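Local coordinates for ACT domain protein (Streptococcus pneumoniae, PDB 1ZPV), which is of unknown function but, as a homodimeric ACT domain protein, possibly binds a small regulatory ligand such as an amino acid, at residues A20-K25 against E67-T72; G24-L29 against M47-S52; T60-E65 against I77-A82. One frame throughout, in Å; residues are numbered along the deposited sequence.

Interaction 1 of 3, residues A20-K25 against E67-T72; sequences AGVSGK and EAFGQT
The ring of Phe-69 reaches from one helix to the other and lodges beside Gly-21 and Lys-25. Its CZ lies 3.3 Å from Gly-21 O, an oblique approach, while Gly-21 CA sits in the plane of the ring, at its edge. Glycine suits this place because, having no side chain, it lets the bulky ring come right up to the helix backbone. Over one face lies the aliphatic part of Lys-25. Its CB makes a CH-pi contact 4.0 Å from the centroid of the Phe-69 ring, 17° off the normal. The chain then runs on above the rim, with Lys-25 CG 3.9 Å from Phe-69 CD2 and Lys-25 CD 4.0 Å from Phe-69 CD1, the two side chains sliding past each other in opposite directions. A bend at chi2 lays the methylenes along the ring and carries the ammonium group beyond it, to salt bridges with Glu-65 and Glu-28. Val-22 completes the shell with a looser touch, its CG2 4.5 Å from Phe-69 CE2.

The backbones place these groups. Short segments of helices 18-28 and 59-72 run nearly antiparallel, their axes 10.8 Å apart and at 152°, a gap that the ring of Phe-69, its CG anti to the backbone N (chi1 177°), reaches across. Both helices lie against one face of the antiparallel sheet of the ACT fold, and both Val-22 and Phe-69 also rest on Ile-77 of strand 75-81. Thr-72 OG1 donates to Phe-69 O over 2.6 Å, on a lone pair in the carbonyl plane, giving that carbonyl a side-chain partner in its own segment. With no polar bond running between the two segments, their attraction is one of dispersion and solvent exclusion, and the lysine serves it with its methylenes while spending its charge on acidic neighbours.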
ATOM      1  N   ALA C  20      19.267  -9.415  -2.283  1.00 15.27           N
ATOM      2  CA  ALA C  20      20.727  -9.427  -2.191  1.00 15.73           C
ATOM      3  C   ALA C  20      21.351  -8.125  -2.701  1.00 15.95           C
ATOM      4  O   ALA C  20      22.288  -7.594  -2.091  1.00 15.67           O
ATOM      5  CB  ALA C  20      21.299 -10.619  -2.933  1.00 15.77           C
ATOM      6  N   GLY C  21      20.842  -7.619  -3.834  1.00 16.07           N
ATOM      7  CA  GLY C  21      21.460  -6.425  -4.452  1.00 16.60           C
ATOM      8  C   GLY C  21      21.270  -5.226  -3.523  1.00 15.86           C
ATOM      9  O   GLY C  21      22.199  -4.484  -3.243  1.00 16.39           O
ATOM     10  N   VAL C  22      20.048  -5.047  -3.041  1.00 16.34           N
ATOM     11  CA  VAL C  22      19.704  -3.856  -2.275  1.00 15.79           C
ATOM     12  C   VAL C  22      20.350  -3.917  -0.878  1.00 16.20           C
ATOM     13  O   VAL C  22      20.967  -2.948  -0.451  1.00 14.70           O
ATOM     14  CB  VAL C  22      18.159  -3.630  -2.233  1.00 16.30           C
ATOM     15  CG1 VAL C  22      17.796  -2.486  -1.271  1.00 17.24           C
ATOM     16  CG2 VAL C  22      17.645  -3.254  -3.611  1.00 13.26           C
ATOM     17  N   SER C  23      20.248  -5.062  -0.195  1.00 16.18           N
ATOM     18  CA  SER C  23      20.917  -5.204   1.131  1.00 16.54           C
ATOM     19  C   SER C  23      22.443  -5.028   1.044  1.00 17.14           C
ATOM     20  O   SER C  23      23.046  -4.447   1.941  1.00 16.46           O
ATOM     21  CB  SER C  23      20.561  -6.538   1.840  1.00 16.83           C
ATOM     22  OG  SER C  23      20.987  -7.689   1.083  1.00 15.80           O
ATOM     23  N   GLY C  24      23.023  -5.548  -0.047  1.00 17.63           N
ATOM     24  CA  GLY C  24      24.449  -5.453  -0.357  1.00 17.28           C
ATOM     25  C   GLY C  24      24.868  -4.009  -0.591  1.00 17.12           C
ATOM     26  O   GLY C  24      25.898  -3.582  -0.056  1.00 16.88           O
ATOM     27  N   LYS C  25      24.058  -3.257  -1.356  1.00 15.48           N
ATOM     28  CA  LYS C  25      24.306  -1.809  -1.569  1.00 16.70           C
ATOM     29  C   LYS C  25      24.248  -0.992  -0.264  1.00 16.95           C
ATOM     30  O   LYS C  25      25.110  -0.133  -0.004  1.00 17.31           O
ATOM     31  CB  LYS C  25      23.280  -1.242  -2.562  1.00 15.48           C
ATOM     32  CG  LYS C  25      23.557   0.207  -2.981  1.00 17.70           C
ATOM     33  CD  LYS C  25      24.901   0.326  -3.676  1.00 17.68           C
ATOM     34  CE  LYS C  25      25.148   1.759  -4.132  1.00 22.29           C
ATOM     35  NZ  LYS C  25      26.416   1.805  -4.915  1.00 22.40           N
ATOM     36  N   GLU C  67      19.094   5.481  -7.002  1.00 19.56           N
ATOM     37  CA  GLU C  67      18.393   5.463  -8.283  1.00 21.85           C
ATOM     38  C   GLU C  67      19.303   4.865  -9.362  1.00 21.71           C
ATOM     39  O   GLU C  67      18.878   4.041 -10.180  1.00 22.59           O
ATOM     40  CB  GLU C  67      17.907   6.875  -8.635  1.00 23.49           C
ATOM     41  CG  GLU C  67      17.411   7.025 -10.075  1.00 27.22           C
ATOM     42  CD  GLU C  67      16.796   8.383 -10.327  1.00 37.39           C
ATOM     43  OE1 GLU C  67      17.537   9.408 -10.365  1.00 41.84           O
ATOM     44  OE2 GLU C  67      15.557   8.425 -10.504  1.00 40.61           O
ATOM     45  N   ALA C  68      20.567   5.258  -9.365  1.00 21.91           N
ATOM     46  CA  ALA C  68      21.510   4.704 -10.330  1.00 21.51           C
ATOM     47  C   ALA C  68      21.712   3.195 -10.118  1.00 21.69           C
ATOM     48  O   ALA C  68      21.736   2.429 -11.100  1.00 21.23           O
ATOM     49  CB  ALA C  68      22.850   5.441 -10.270  1.00 22.19           C
ATOM     50  N   PHE C  69      21.878   2.773  -8.855  1.00 20.28           N
ATOM     51  CA  PHE C  69      22.020   1.355  -8.550  1.00 20.00           C
ATOM     52  C   PHE C  69      20.753   0.568  -8.907  1.00 19.38           C
ATOM     53  O   PHE C  69      20.824  -0.512  -9.519  1.00 18.13           O
ATOM     54  CB  PHE C  69      22.376   1.103  -7.079  1.00 20.69           C
ATOM     55  CG  PHE C  69      22.462  -0.372  -6.744  1.00 20.71           C
ATOM     56  CD1 PHE C  69      23.541  -1.125  -7.173  1.00 23.18           C
ATOM     57  CD2 PHE C  69      21.414  -1.010  -6.062  1.00 23.05           C
ATOM     58  CE1 PHE C  69      23.603  -2.509  -6.918  1.00 23.94           C
ATOM     59  CE2 PHE C  69      21.465  -2.373  -5.773  1.00 22.78           C
ATOM     60  CZ  PHE C  69      22.568  -3.136  -6.212  1.00 21.29           C
ATOM     61  N   GLY C  70      19.597   1.106  -8.509  1.00 19.50           N
ATOM     62  CA  GLY C  70      18.283   0.580  -8.927  1.00 20.73           C
ATOM     63  C   GLY C  70      18.161   0.251 -10.414  1.00 22.13           C
ATOM     64  O   GLY C  70      17.675  -0.811 -10.799  1.00 21.12           O
ATOM     65  N   GLN C  71      18.602   1.173 -11.252  1.00 23.31           N
ATOM     66  CA  GLN C  71      18.613   0.943 -12.711  1.00 24.25           C
ATOM     67  C   GLN C  71      19.415  -0.265 -13.137  1.00 23.67           C
ATOM     68  O   GLN C  71      19.038  -0.923 -14.093  1.00 22.91           O
ATOM     69  CB  GLN C  71      19.095   2.180 -13.471  1.00 25.02           C
ATOM     70  CG  GLN C  71      18.144   3.367 -13.289  1.00 29.85           C
ATOM     71  CD  GLN C  71      18.656   4.653 -13.921  1.00 36.78           C
ATOM     72  OE1 GLN C  71      19.861   4.820 -14.145  1.00 39.55           O
ATOM     73  NE2 GLN C  71      17.740   5.583 -14.192  1.00 37.72           N
ATOM     74  N   THR C  72      20.511  -0.575 -12.439  1.00 22.68           N
ATOM     75  CA  THR C  72      21.289  -1.741 -12.829  1.00 22.49           C
ATOM     76  C   THR C  72      20.482  -3.020 -12.618  1.00 22.56           C
ATOM     77  O   THR C  72      20.720  -4.015 -13.291  1.00 23.26           O
ATOM     78  CB  THR C  72      22.654  -1.850 -12.110  1.00 23.26           C
ATOM     79  OG1 THR C  72      22.442  -2.144 -10.717  1.00 20.89           O
ATOM     80  CG2 THR C  72      23.475  -0.548 -12.290  1.00 23.90           C
TER

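Interaction 2 of 3, residues G24-L29 against M47-S52; sequences GKIAEL and MMAVVS
Helix 18-28 passes over strand 44-53 so that the CA atoms of Ile-26 and Val-51, the nearest pair of the two segments, are 8.0 Å apart, a spacing bridged by side chains. Ile-26 is the helix residue that makes the contact. Its CD1 meets Val-51 CG1 at 3.8 Å, and its branch methyl CG2 packs on the same Val-51 CG1 at 3.9 Å, so one valine methyl nestles against two methyls of the isoleucine. The two side chains cross obliquely. An extended outer torsion (chi2 170°) pushes Ile-26 CD1 far enough from the helix to reach a second strand residue as well, Ala-49, whose CB lies 4.4 Å away. The small alanine suits the point at which the isoleucine tip arrives.

This is a helix packed on the sheet of an ACT domain, a beta-alpha-beta-beta-alpha-beta arrangement with both helices on one face. Strand alternation divides the work: Ala-49 and Val-51 project toward the helix, whereas Val-50 points away from it, and Met-48 and Val-50, on the other face, pack against Thr-46 and Leu-41 of the second subunit. Apolar residues of this strand thus face both the core and the second subunit. Around Ile-26, Phe-66 of helix 59-72, Ile-33 and Leu-31 complete the hydrophobic surroundings, and Val-51 also touches Ile-8 on the neighbouring strand 4-12.

The residue next to Ile-26 is polar at its end: Lys-25 NZ, which is also paired with Glu-65, forms a salt bridge of 2.9 Å with Glu-28 OE2, approaching on the syn side and 21° out of the carboxylate plane.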
ATOM      1  N   GLY C  24      23.023  -5.548  -0.047  1.00 17.63           N
ATOM      2  CA  GLY C  24      24.449  -5.453  -0.357  1.00 17.28           C
ATOM      3  C   GLY C  24      24.868  -4.009  -0.591  1.00 17.12           C
ATOM      4  O   GLY C  24      25.898  -3.582  -0.056  1.00 16.88           O
ATOM      5  N   LYS C  25      24.058  -3.257  -1.356  1.00 15.48           N
ATOM      6  CA  LYS C  25      24.306  -1.809  -1.569  1.00 16.70           C
ATOM      7  C   LYS C  25      24.248  -0.992  -0.264  1.00 16.95           C
ATOM      8  O   LYS C  25      25.110  -0.133  -0.004  1.00 17.31           O
ATOM      9  CB  LYS C  25      23.280  -1.242  -2.562  1.00 15.48           C
ATOM     10  CG  LYS C  25      23.557   0.207  -2.981  1.00 17.70           C
ATOM     11  CD  LYS C  25      24.901   0.326  -3.676  1.00 17.68           C
ATOM     12  CE  LYS C  25      25.148   1.759  -4.132  1.00 22.29           C
ATOM     13  NZ  LYS C  25      26.416   1.805  -4.915  1.00 22.40           N
ATOM     14  N   ILE C  26      23.223  -1.261   0.546  1.00 16.85           N
ATOM     15  CA  ILE C  26      23.089  -0.610   1.871  1.00 17.37           C
ATOM     16  C   ILE C  26      24.351  -0.831   2.743  1.00 17.46           C
ATOM     17  O   ILE C  26      24.883   0.114   3.334  1.00 17.81           O
ATOM     18  CB  ILE C  26      21.805  -1.090   2.584  1.00 17.54           C
ATOM     19  CG1 ILE C  26      20.542  -0.661   1.831  1.00 17.61           C
ATOM     20  CG2 ILE C  26      21.743  -0.642   4.030  1.00 17.02           C
ATOM     21  CD1 ILE C  26      19.292  -1.358   2.409  1.00 16.35           C
ATOM     22  N   ALA C  27      24.842  -2.068   2.811  1.00 18.25           N
ATOM     23  CA  ALA C  27      26.071  -2.375   3.550  1.00 18.86           C
ATOM     24  C   ALA C  27      27.327  -1.691   2.924  1.00 19.90           C
ATOM     25  O   ALA C  27      28.160  -1.166   3.656  1.00 19.20           O
ATOM     26  CB  ALA C  27      26.269  -3.894   3.652  1.00 17.01           C
ATOM     27  N   GLU C  28      27.421  -1.656   1.592  1.00 21.22           N
ATOM     28  CA  GLU C  28      28.542  -0.967   0.898  1.00 23.19           C
ATOM     29  C   GLU C  28      28.597   0.515   1.267  1.00 22.65           C
ATOM     30  O   GLU C  28      29.677   1.106   1.446  1.00 23.55           O
ATOM     31  CB  GLU C  28      28.465  -1.137  -0.635  1.00 24.41           C
ATOM     32  CG  GLU C  28      29.492  -0.266  -1.439  1.00 27.76           C
ATOM     33  CD  GLU C  28      28.920   0.256  -2.790  1.00 32.99           C
ATOM     34  OE1 GLU C  28      29.057  -0.466  -3.810  1.00 35.82           O
ATOM     35  OE2 GLU C  28      28.326   1.363  -2.831  1.00 30.33           O
ATOM     36  N   LEU C  29      27.419   1.110   1.424  1.00 21.28           N
ATOM     37  CA  LEU C  29      27.305   2.498   1.827  1.00 20.78           C
ATOM     38  C   LEU C  29      27.519   2.729   3.317  1.00 20.24           C
ATOM     39  O   LEU C  29      27.399   3.862   3.771  1.00 21.10           O
ATOM     40  CB  LEU C  29      25.932   3.035   1.407  1.00 20.33           C
ATOM     41  CG  LEU C  29      25.759   3.218  -0.127  1.00 20.66           C
ATOM     42  CD1 LEU C  29      24.296   3.432  -0.377  1.00 18.55           C
ATOM     43  CD2 LEU C  29      26.589   4.348  -0.779  1.00 19.85           C
HETATM   44  N   MSE C  47      10.026  -4.023  -1.710  1.00 19.25           N
HETATM   45  CA  MSE C  47      10.608  -4.177  -0.368  1.00 21.77           C
HETATM   46  C   MSE C  47      10.707  -2.812   0.234  1.00 21.45           C
HETATM   47  O   MSE C  47      10.675  -1.802  -0.483  1.00 21.57           O
HETATM   48  CB  MSE C  47      11.963  -4.916  -0.378  1.00 22.91           C
HETATM   49  CG  MSE C  47      12.971  -4.345  -1.241  1.00 27.31           C
HETATM   50 SE   MSE C  47      14.598  -5.430  -1.365  0.90 35.29          SE
HETATM   51  CE  MSE C  47      15.345  -4.984   0.111  1.00 26.25           C
HETATM   52  N   MSE C  48      10.795  -2.780   1.546  1.00 22.44           N
HETATM   53  CA  MSE C  48      11.006  -1.533   2.237  1.00 24.56           C
HETATM   54  C   MSE C  48      11.986  -1.782   3.359  1.00 22.85           C
HETATM   55  O   MSE C  48      11.999  -2.885   3.946  1.00 22.37           O
HETATM   56  CB  MSE C  48       9.674  -0.986   2.720  1.00 26.55           C
HETATM   57  CG  MSE C  48       8.811  -0.476   1.560  1.00 34.97           C
HETATM   58 SE   MSE C  48       7.239   0.478   2.125  0.70 51.46          SE
HETATM   59  CE  MSE C  48       6.878   1.520   0.641  1.00 47.72           C
ATOM     60  N   ALA C  49      12.846  -0.792   3.618  1.00 21.46           N
ATOM     61  CA  ALA C  49      13.867  -0.923   4.652  1.00 19.59           C
ATOM     62  C   ALA C  49      14.041   0.410   5.360  1.00 19.45           C
ATOM     63  O   ALA C  49      13.970   1.476   4.741  1.00 18.57           O
ATOM     64  CB  ALA C  49      15.210  -1.380   4.089  1.00 19.15           C
ATOM     65  N   VAL C  50      14.256   0.324   6.652  1.00 17.26           N
ATOM     66  CA  VAL C  50      14.582   1.494   7.450  1.00 17.71           C
ATOM     67  C   VAL C  50      16.041   1.316   7.765  1.00 17.99           C
ATOM     68  O   VAL C  50      16.448   0.273   8.292  1.00 18.16           O
ATOM     69  CB  VAL C  50      13.733   1.605   8.748  1.00 17.08           C
ATOM     70  CG1 VAL C  50      14.342   2.660   9.741  1.00 15.88           C
ATOM     71  CG2 VAL C  50      12.290   1.989   8.420  1.00 17.94           C
ATOM     72  N   VAL C  51      16.812   2.349   7.430  1.00 17.59           N
ATOM     73  CA  VAL C  51      18.263   2.299   7.518  1.00 18.01           C
ATOM     74  C   VAL C  51      18.718   3.487   8.375  1.00 18.64           C
ATOM     75  O   VAL C  51      17.980   4.478   8.557  1.00 19.29           O
ATOM     76  CB  VAL C  51      18.893   2.314   6.074  1.00 16.64           C
ATOM     77  CG1 VAL C  51      18.431   1.016   5.269  1.00 14.08           C
ATOM     78  CG2 VAL C  51      18.524   3.621   5.316  1.00 15.70           C
ATOM     79  N   SER C  52      19.907   3.375   8.944  1.00 19.31           N
ATOM     80  CA  SER C  52      20.469   4.460   9.765  1.00 19.37           C
ATOM     81  C   SER C  52      21.989   4.443   9.742  1.00 20.51           C
ATOM     82  O   SER C  52      22.632   3.436   9.323  1.00 19.10           O
ATOM     83  CB  SER C  52      19.964   4.347  11.214  1.00 19.54           C
ATOM     84  OG  SER C  52      20.459   3.159  11.814  1.00 20.08           O
TER

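Interaction 3 of 3, residues T60-E65 against I77-A82; sequences TYLRNE and INIQSA
Arg-63 packs on Ile-79, and each segment also carries one flat group engaged within itself. The Tyr-61 ring has Glu-65 CB over one face, 4.0 Å above its plane, and the Gln-80 amide points NE2 at Ser-81 O, which lies in the amide plane (3.2 Å, N-H...O 167°). Here helix 59-72 packs on strand 75-81, the edge strand that closes the ACT fold's antiparallel sheet within the chain. Ile-79 is the centre of the contact. Its CG2 touches Arg-63 CG at 3.6 Å, the two side chains crossing at about a right angle. Isoleucine suits the spot because this branch methyl lies against Arg-63 and the Leu-62 carbonyl, while CD1 extends to Leu-62 CB at 4.4 Å. Leucine suits the buried side, where Leu-62 also touches Met-4; arginine suits the solvent-facing side, laying CG, and more distantly CB, against Ile-79 CG2. Arg-63 is an exposed residue, modelled in two conformations. On the strand's other face Asn-78 and Gln-80 pack against the second subunit. A water links the two backbones, donating to Arg-63 O at 2.7 Å and to Ile-77 O at 2.8 Å.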
ATOM      1  N   THR C  60      21.387  14.125  -1.043  1.00 17.64           N
ATOM      2  CA  THR C  60      21.468  14.444  -2.466  1.00 18.69           C
ATOM      3  C   THR C  60      22.217  13.328  -3.162  1.00 17.86           C
ATOM      4  O   THR C  60      21.740  12.796  -4.158  1.00 19.82           O
ATOM      5  CB  THR C  60      22.153  15.768  -2.706  1.00 16.89           C
ATOM      6  OG1 THR C  60      21.491  16.755  -1.894  1.00 20.91           O
ATOM      7  CG2 THR C  60      22.101  16.163  -4.183  1.00 19.66           C
ATOM      8  N   TYR C  61      23.362  12.969  -2.613  1.00 17.61           N
ATOM      9  CA  TYR C  61      24.168  11.866  -3.130  1.00 18.15           C
ATOM     10  C   TYR C  61      23.442  10.526  -3.037  1.00 18.18           C
ATOM     11  O   TYR C  61      23.385   9.774  -4.033  1.00 18.50           O
ATOM     12  CB  TYR C  61      25.527  11.791  -2.405  1.00 19.38           C
ATOM     13  CG  TYR C  61      26.311  10.572  -2.782  1.00 19.75           C
ATOM     14  CD1 TYR C  61      26.752  10.361  -4.110  1.00 20.86           C
ATOM     15  CD2 TYR C  61      26.590   9.599  -1.838  1.00 22.18           C
ATOM     16  CE1 TYR C  61      27.476   9.198  -4.449  1.00 20.96           C
ATOM     17  CE2 TYR C  61      27.268   8.449  -2.185  1.00 24.03           C
ATOM     18  CZ  TYR C  61      27.720   8.268  -3.475  1.00 24.64           C
ATOM     19  OH  TYR C  61      28.407   7.097  -3.749  1.00 28.59           O
ATOM     20  N   LEU C  62      22.861  10.236  -1.871  1.00 16.86           N
ATOM     21  CA  LEU C  62      22.185   8.915  -1.678  1.00 17.88           C
ATOM     22  C   LEU C  62      21.007   8.659  -2.621  1.00 17.85           C
ATOM     23  O   LEU C  62      20.797   7.516  -3.113  1.00 16.93           O
ATOM     24  CB  LEU C  62      21.741   8.703  -0.222  1.00 16.53           C
ATOM     25  CG  LEU C  62      22.868   8.669   0.828  1.00 16.72           C
ATOM     26  CD1 LEU C  62      22.264   8.703   2.245  1.00 20.35           C
ATOM     27  CD2 LEU C  62      23.833   7.468   0.663  1.00 16.71           C
ATOM     28  N   ARG C  63      20.226   9.702  -2.857  1.00 17.96           N
ATOM     29  CA  ARG C  63      19.070   9.588  -3.730  1.00 19.25           C
ATOM     30  C   ARG C  63      19.577   9.232  -5.121  1.00 18.69           C
ATOM     31  O   ARG C  63      19.085   8.287  -5.746  1.00 18.71           O
ATOM     32  CB  ARG C  63      18.237  10.870  -3.739  0.60 20.41           C
ATOM     33  CG  ARG C  63      17.518  11.133  -2.435  0.60 21.50           C
ATOM     34  CD  ARG C  63      16.501  12.266  -2.533  0.60 28.29           C
ATOM     35  NE  ARG C  63      17.115  13.600  -2.579  0.60 30.87           N
ATOM     36  CZ  ARG C  63      17.388  14.271  -3.702  0.60 32.56           C
ATOM     37  NH1 ARG C  63      17.105  13.733  -4.886  0.60 34.45           N
ATOM     38  NH2 ARG C  63      17.939  15.482  -3.649  0.60 31.31           N
ATOM     39  N   ASN C  64      20.577   9.978  -5.587  1.00 18.27           N
ATOM     40  CA  ASN C  64      21.161   9.714  -6.902  1.00 19.32           C
ATOM     41  C   ASN C  64      21.780   8.332  -6.992  1.00 18.08           C
ATOM     42  O   ASN C  64      21.595   7.631  -7.986  1.00 17.70           O
ATOM     43  CB  ASN C  64      22.218  10.765  -7.273  1.00 18.49           C
ATOM     44  CG  ASN C  64      21.583  12.038  -7.869  1.00 23.84           C
ATOM     45  OD1 ASN C  64      20.370  12.117  -8.049  1.00 24.78           O
ATOM     46  ND2 ASN C  64      22.409  13.034  -8.140  1.00 27.25           N
ATOM     47  N   GLU C  65      22.547   7.972  -5.976  1.00 17.68           N
ATOM     48  CA  GLU C  65      23.242   6.680  -5.951  1.00 18.19           C
ATOM     49  C   GLU C  65      22.278   5.485  -5.915  1.00 18.15           C
ATOM     50  O   GLU C  65      22.483   4.496  -6.647  1.00 18.74           O
ATOM     51  CB  GLU C  65      24.210   6.645  -4.780  1.00 18.64           C
ATOM     52  CG  GLU C  65      24.980   5.369  -4.646  1.00 22.43           C
ATOM     53  CD  GLU C  65      26.197   5.291  -5.566  1.00 23.60           C
ATOM     54  OE1 GLU C  65      26.388   6.151  -6.469  1.00 24.85           O
ATOM     55  OE2 GLU C  65      26.963   4.343  -5.350  1.00 27.57           O
ATOM     56  N   ILE C  77      14.261   2.697  -6.944  1.00 18.67           N
ATOM     57  CA  ILE C  77      14.555   2.806  -5.510  1.00 19.66           C
ATOM     58  C   ILE C  77      14.353   4.242  -5.026  1.00 20.32           C
ATOM     59  O   ILE C  77      14.951   5.150  -5.567  1.00 20.57           O
ATOM     60  CB  ILE C  77      15.965   2.344  -5.165  1.00 18.69           C
ATOM     61  CG1 ILE C  77      16.167   0.901  -5.631  1.00 17.87           C
ATOM     62  CG2 ILE C  77      16.208   2.493  -3.603  1.00 18.33           C
ATOM     63  CD1 ILE C  77      17.605   0.335  -5.516  1.00 16.53           C
ATOM     64  N   ASN C  78      13.552   4.420  -3.982  1.00 20.88           N
ATOM     65  CA  ASN C  78      13.312   5.751  -3.436  1.00 21.04           C
ATOM     66  C   ASN C  78      13.923   5.782  -2.031  1.00 20.86           C
ATOM     67  O   ASN C  78      13.890   4.761  -1.306  1.00 20.98           O
ATOM     68  CB  ASN C  78      11.801   6.067  -3.447  1.00 22.18           C
ATOM     69  CG  ASN C  78      11.272   6.485  -4.857  1.00 28.39           C
ATOM     70  OD1 ASN C  78      11.036   7.677  -5.125  1.00 33.73           O
ATOM     71  ND2 ASN C  78      11.087   5.515  -5.744  1.00 30.57           N
ATOM     72  N   ILE C  79      14.538   6.893  -1.653  1.00 18.59           N
ATOM     73  CA  ILE C  79      14.973   7.045  -0.245  1.00 19.24           C
ATOM     74  C   ILE C  79      14.438   8.361   0.324  1.00 20.10           C
ATOM     75  O   ILE C  79      14.469   9.401  -0.362  1.00 20.65           O
ATOM     76  CB  ILE C  79      16.522   6.881  -0.073  1.00 19.06           C
ATOM     77  CG1 ILE C  79      16.948   6.992   1.411  1.00 18.62           C
ATOM     78  CG2 ILE C  79      17.310   7.820  -1.024  1.00 20.96           C
ATOM     79  CD1 ILE C  79      18.416   6.583   1.664  1.00 20.53           C
ATOM     80  N   GLN C  80      13.944   8.314   1.567  1.00 19.83           N
ATOM     81  CA  GLN C  80      13.352   9.470   2.213  1.00 19.61           C
ATOM     82  C   GLN C  80      14.002   9.606   3.593  1.00 19.50           C
ATOM     83  O   GLN C  80      13.945   8.658   4.374  1.00 19.50           O
ATOM     84  CB  GLN C  80      11.843   9.212   2.358  1.00 20.18           C
ATOM     85  CG  GLN C  80      11.068  10.241   3.146  1.00 24.80           C
ATOM     86  CD  GLN C  80      11.094  11.608   2.481  1.00 30.70           C
ATOM     87  OE1 GLN C  80      10.514  11.801   1.410  1.00 31.88           O
ATOM     88  NE2 GLN C  80      11.788  12.559   3.111  1.00 30.71           N
ATOM     89  N   SER C  81      14.591  10.766   3.900  1.00 17.43           N
ATOM     90  CA  SER C  81      15.096  11.016   5.257  1.00 18.54           C
ATOM     91  C   SER C  81      13.911  10.978   6.210  1.00 18.81           C
ATOM     92  O   SER C  81      12.851  11.579   5.925  1.00 19.62           O
ATOM     93  CB  SER C  81      15.776  12.396   5.350  1.00 17.69           C
ATOM     94  OG  SER C  81      16.178  12.619   6.672  1.00 18.45           O
ATOM     95  N   ALA C  82      14.117  10.359   7.368  1.00 19.45           N
ATOM     96  CA  ALA C  82      13.125  10.327   8.452  1.00 20.52           C
ATOM     97  C   ALA C  82      12.917  11.708   9.110  1.00 19.61           C
ATOM     98  O   ALA C  82      11.897  11.936   9.765  1.00 19.73           O
ATOM     99  CB  ALA C  82      13.558   9.316   9.506  1.00 21.81           C
TER
HETATM  100  O   HOH W   1      16.736   7.290  -4.977  1.00 26.41           O

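Together the three contacts fix two helices to each other and to one face of the sheet. Interaction 2 is wholly buried and purely aliphatic between helix 18-28 and a strand; interaction 1 joins the helices, partly open and built on an aromatic ring; interaction 3 runs from core to surface and adds a water. Helix 18-28 serves interactions 1 and 2, helix 59-72 serves 1 and 3. Ile-77 CD1 reaches into interaction 1, lying 3.5 Å from Gly-70 CA, and Val-22 CG1 touches Met-47 CE at 3.8 Å. Across the helices, Lys-25 NZ meets Glu-65 OE2 at 2.6 Å, a charged link beside the packing of Lys-25 on Phe-69.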